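Local coordinates for putative nucleoprotein (Infectious salmon anemia virus, PDB 4EWC), which encapsidates the negative-strand viral RNA, protecting it from nucleases and forming the ribonucleoprotein that serves as template for transcription and replication, at residues D373-C376 against T377-L380; A409-F412 against M413-G416. All blocks are in the same frame, centred on the assembly; numbering follows the deposited sequence.

Contact 1: residues D373-C376 against T377-L380; sequences DTLC and TSFL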
loop_
_atom_site.group_PDB
_atom_site.type_symbol
_atom_site.label_atom_id
_atom_site.label_comp_id
_atom_site.label_asym_id
_atom_site.label_seq_id
_atom_site.Cartn_x
_atom_site.Cartn_y
_atom_site.Cartn_z
ATOM N N ASP A 373 -13.116 -26.765 3.778
ATOM C CA ASP A 373 -13.189 -25.324 3.653
ATOM C C ASP A 373 -12.517 -24.619 4.807
ATOM O O ASP A 373 -11.762 -23.663 4.593
ATOM C CB ASP A 373 -14.645 -24.853 3.576
ATOM C CG ASP A 373 -15.256 -25.085 2.209
ATOM O OD1 ASP A 373 -14.488 -25.442 1.282
ATOM O OD2 ASP A 373 -16.488 -24.929 2.070
ATOM N N THR A 374 -12.809 -25.076 6.019
ATOM C CA THR A 374 -12.167 -24.542 7.204
ATOM C C THR A 374 -10.649 -24.637 7.036
ATOM O O THR A 374 -9.940 -23.669 7.267
ATOM C CB THR A 374 -12.553 -25.343 8.472
ATOM O OG1 THR A 374 -13.973 -25.501 8.531
ATOM C CG2 THR A 374 -12.050 -24.644 9.726
ATOM N N LEU A 375 -10.172 -25.806 6.612
ATOM C CA LEU A 375 -8.748 -26.042 6.407
ATOM C C LEU A 375 -8.131 -25.080 5.380
ATOM O O LEU A 375 -7.111 -24.438 5.639
ATOM C CB LEU A 375 -8.483 -27.490 5.992
ATOM C CG LEU A 375 -6.988 -27.752 5.734
ATOM C CD1 LEU A 375 -6.173 -27.581 7.012
ATOM C CD2 LEU A 375 -6.728 -29.109 5.110
ATOM N N CYS A 376 -8.771 -24.987 4.224
ATOM C CA CYS A 376 -8.387 -24.040 3.198
ATOM C C CYS A 376 -8.295 -22.628 3.738
ATOM O O CYS A 376 -7.289 -21.937 3.498
ATOM C CB CYS A 376 -9.379 -24.088 2.035
ATOM S SG CYS A 376 -9.321 -25.618 1.131
ATOM N N THR A 377 -9.334 -22.202 4.460
ATOM C CA THR A 377 -9.365 -20.853 5.025
ATOM C C THR A 377 -8.207 -20.655 5.998
ATOM O O THR A 377 -7.576 -19.599 6.005
ATOM C CB THR A 377 -10.676 -20.566 5.762
ATOM O OG1 THR A 377 -11.759 -20.609 4.828
ATOM C CG2 THR A 377 -10.631 -19.197 6.417
ATOM N N SER A 378 -7.925 -21.677 6.803
ATOM C CA SER A 378 -6.845 -21.600 7.761
ATOM C C SER A 378 -5.522 -21.387 7.041
ATOM O O SER A 378 -4.647 -20.658 7.511
ATOM C CB SER A 378 -6.787 -22.860 8.640
ATOM O OG SER A 378 -6.319 -23.994 7.926
ATOM N N PHE A 379 -5.401 -22.017 5.882
ATOM C CA PHE A 379 -4.195 -21.926 5.083
ATOM C C PHE A 379 -3.967 -20.512 4.554
ATOM O O PHE A 379 -2.837 -20.124 4.317
ATOM C CB PHE A 379 -4.233 -22.961 3.965
ATOM C CG PHE A 379 -3.649 -24.274 4.365
ATOM C CD1 PHE A 379 -2.407 -24.318 4.998
ATOM C CD2 PHE A 379 -4.322 -25.463 4.132
ATOM C CE1 PHE A 379 -1.840 -25.531 5.379
ATOM C CE2 PHE A 379 -3.769 -26.682 4.521
ATOM C CZ PHE A 379 -2.525 -26.717 5.156
ATOM N N LEU A 380 -5.041 -19.748 4.398
ATOM C CA LEU A 380 -4.925 -18.334 4.080
ATOM C C LEU A 380 -4.419 -17.529 5.271
ATOM O O LEU A 380 -3.726 -16.538 5.100
ATOM C CB LEU A 380 -6.274 -17.756 3.661
ATOM C CG LEU A 380 -7.032 -18.382 2.506
ATOM C CD1 LEU A 380 -8.228 -17.497 2.243
ATOM C CD2 LEU A 380 -6.161 -18.539 1.254
#
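Leu375 and Phe379, one helical turn apart, run alongside each other in the same direction. The apolar part of the contact rests on one corner of the ring: Phe379 CE2 sits 3.6 Å from Leu375 CD1, with Leu375 CG close by. Leu375 reaches it because its CG is anti to the backbone N (chi1 178°), which carries the branched end along the helix toward the ring. Cys376 CA meets the rim of the ring, close to the ring plane. Helices 315-326 and 350-358 and a loop cover the pair: Leu375 touches Leu318 of the first helix and Thr356 of the second, and Phe379 packs on Gln352 of helix 350-358 and on Leu294 of the loop.

The backbone bonds run from each residue to the fourth before it. Thr377 N reaches Asp373 O at 2.8 Å, with an N-H...O angle of 165°, and Ser378 N reaches Thr374 O at 2.9 Å. The series lengthens toward the C-terminal end, where Leu380 N to Cys376 O measures 3.3 Å and the N-H...O angle falls to 138°.

Leu375 O accepts the N-H of Phe379 at 3.0 Å. The Ser378 hydroxyl also turns back to Leu375 O, but at 2.5 Å from OG the contact is very short and its detail doubtful; Ser378 OG has a weak bond to Gln352 NE2 as well. Thr377 OG1 is hydrogen-bonded to Tyr291 OH. Leu537 of the second subunit packs on Thr374 and Thr377.

The i to i+4 backbone bonding is that of an alpha-helix, here helix 369-381 of the nucleoprotein's helical-bundle region, with most of this stretch buried.

Contact 2: residues A409-F412 against M413-G416; sequences AMDF and MKNG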
loop_
_atom_site.group_PDB
_atom_site.type_symbol
_atom_site.label_atom_id
_atom_site.label_comp_id
_atom_site.label_asym_id
_atom_site.label_seq_id
_atom_site.Cartn_x
_atom_site.Cartn_y
_atom_site.Cartn_z
ATOM N N ALA A 409 29.945 -19.685 -4.087
ATOM C CA ALA A 409 29.888 -19.350 -2.663
ATOM C C ALA A 409 28.624 -18.570 -2.296
ATOM O O ALA A 409 28.556 -17.945 -1.247
ATOM C CB ALA A 409 31.134 -18.578 -2.244
HETATM N N MSE A 410 27.624 -18.595 -3.168
HETATM C CA MSE A 410 26.434 -17.804 -2.911
HETATM C C MSE A 410 25.310 -18.620 -2.290
HETATM O O MSE A 410 25.259 -19.840 -2.440
HETATM C CB MSE A 410 25.974 -17.082 -4.170
HETATM C CG MSE A 410 26.685 -15.769 -4.389
HETATM SE SE MSE A 410 26.277 -15.066 -6.141
HETATM C CE MSE A 410 26.900 -13.214 -5.937
ATOM N N ASP A 411 24.427 -17.939 -1.567
ATOM C CA ASP A 411 23.290 -18.594 -0.948
ATOM C C ASP A 411 22.018 -17.962 -1.474
ATOM O O ASP A 411 21.727 -16.778 -1.209
ATOM C CB ASP A 411 23.357 -18.458 0.575
ATOM C CG ASP A 411 22.426 -19.405 1.277
ATOM O OD1 ASP A 411 21.477 -19.913 0.627
ATOM O OD2 ASP A 411 22.629 -19.652 2.485
ATOM N N PHE A 412 21.248 -18.742 -2.221
ATOM C CA PHE A 412 19.988 -18.229 -2.776
ATOM C C PHE A 412 18.780 -18.728 -1.999
ATOM O O PHE A 412 17.653 -18.435 -2.374
ATOM C CB PHE A 412 19.844 -18.636 -4.236
ATOM C CG PHE A 412 20.946 -18.118 -5.128
ATOM C CD1 PHE A 412 21.274 -16.765 -5.148
ATOM C CD2 PHE A 412 21.648 -18.988 -5.957
ATOM C CE1 PHE A 412 22.277 -16.295 -5.990
ATOM C CE2 PHE A 412 22.638 -18.526 -6.786
ATOM C CZ PHE A 412 22.956 -17.177 -6.811
HETATM N N MSE A 413 19.030 -19.501 -0.938
HETATM C CA MSE A 413 17.976 -20.066 -0.102
HETATM C C MSE A 413 17.602 -19.167 1.078
HETATM O O MSE A 413 16.421 -18.961 1.339
HETATM C CB MSE A 413 18.379 -21.441 0.439
HETATM C CG MSE A 413 18.694 -22.512 -0.598
HETATM SE SE MSE A 413 17.262 -23.032 -1.832
HETATM C CE MSE A 413 15.955 -23.757 -0.581
ATOM N N LYS A 414 18.604 -18.645 1.786
ATOM C CA LYS A 414 18.365 -17.880 3.020
ATOM C C LYS A 414 17.624 -16.552 2.808
ATOM O O LYS A 414 16.808 -16.163 3.634
ATOM C CB LYS A 414 19.665 -17.620 3.794
ATOM C CG LYS A 414 20.636 -16.643 3.094
ATOM C CD LYS A 414 21.807 -16.208 3.987
ATOM C CE LYS A 414 22.998 -15.705 3.160
ATOM N NZ LYS A 414 22.786 -14.369 2.490
ATOM N N ASN A 415 17.930 -15.860 1.718
ATOM C CA ASN A 415 17.285 -14.603 1.375
ATOM C C ASN A 415 17.683 -14.156 -0.032
ATOM O O ASN A 415 18.278 -14.925 -0.784
ATOM C CB ASN A 415 17.563 -13.513 2.414
ATOM C CG ASN A 415 19.053 -13.269 2.638
ATOM O OD1 ASN A 415 19.838 -13.163 1.687
ATOM N ND2 ASN A 415 19.444 -13.164 3.903
ATOM N N GLY A 416 17.360 -12.918 -0.389
ATOM C CA GLY A 416 17.636 -12.429 -1.728
ATOM C C GLY A 416 18.883 -11.576 -1.904
ATOM O O GLY A 416 19.042 -10.952 -2.950
#
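Asp411 lays its carboxylate obliquely across the aliphatic chain of Lys414, OD2 lying 3.7 Å from Lys414 CG. Farther along the chain, Asp411 CB comes within 3.8 Å of Lys414 CE. A lysine chi1 of 69° tucks CG in over its own main chain, flanked by N and C, and brings the methylenes against the acid.

The polar part is carried by OD1. It accepts the N-H of Met413 at 2.9 Å, with an N-H...O angle of 152°; the donor approaches on the anti side of OD1, 27° out of the carboxylate plane. This bond, from the residue two places on, forms an Asx turn. Lys414 N adds a weak second bond to OD1 at 3.3 Å, and one carboxylate oxygen thus gathers two successive amides.

The ammonium turns elsewhere: Lys414 NZ makes a weak bond to Asn415 OD1 at 3.3 Å, and that same oxygen accepts the N-H of Glu417 at the start of helix 417-425. Phe412 packs on Ser148 and Ile151 of helix 142-162.

With Asp411 OD2 and Lys414 NZ 5.3 Å apart, the opposite charges form no salt bridge; the acid's negative charge is probably stabilised chiefly by backbone amides, with the lysine contributing a longer-range attraction.

Contact 1 and contact 2 are separate sites: their centres lie 31 Å apart, their nearest atoms about 19 Å, and they share no secondary-structure element. Contact 1 is the more buried, with six of eight touching residues buried, whereas only two of five are in contact 2. Place and chemistry go together. Within helix 369-381, regular main-chain bonds combine with apolar side-chain packing, and the second subunit borders one side. The loop between helices 394-402 and 417-425 lacks that regular bonding, and there a side-chain carboxylate takes up two of its amides. The former lies in the helical-bundle region, the latter in the C-terminal region shared with orthomyxovirus nucleoproteins.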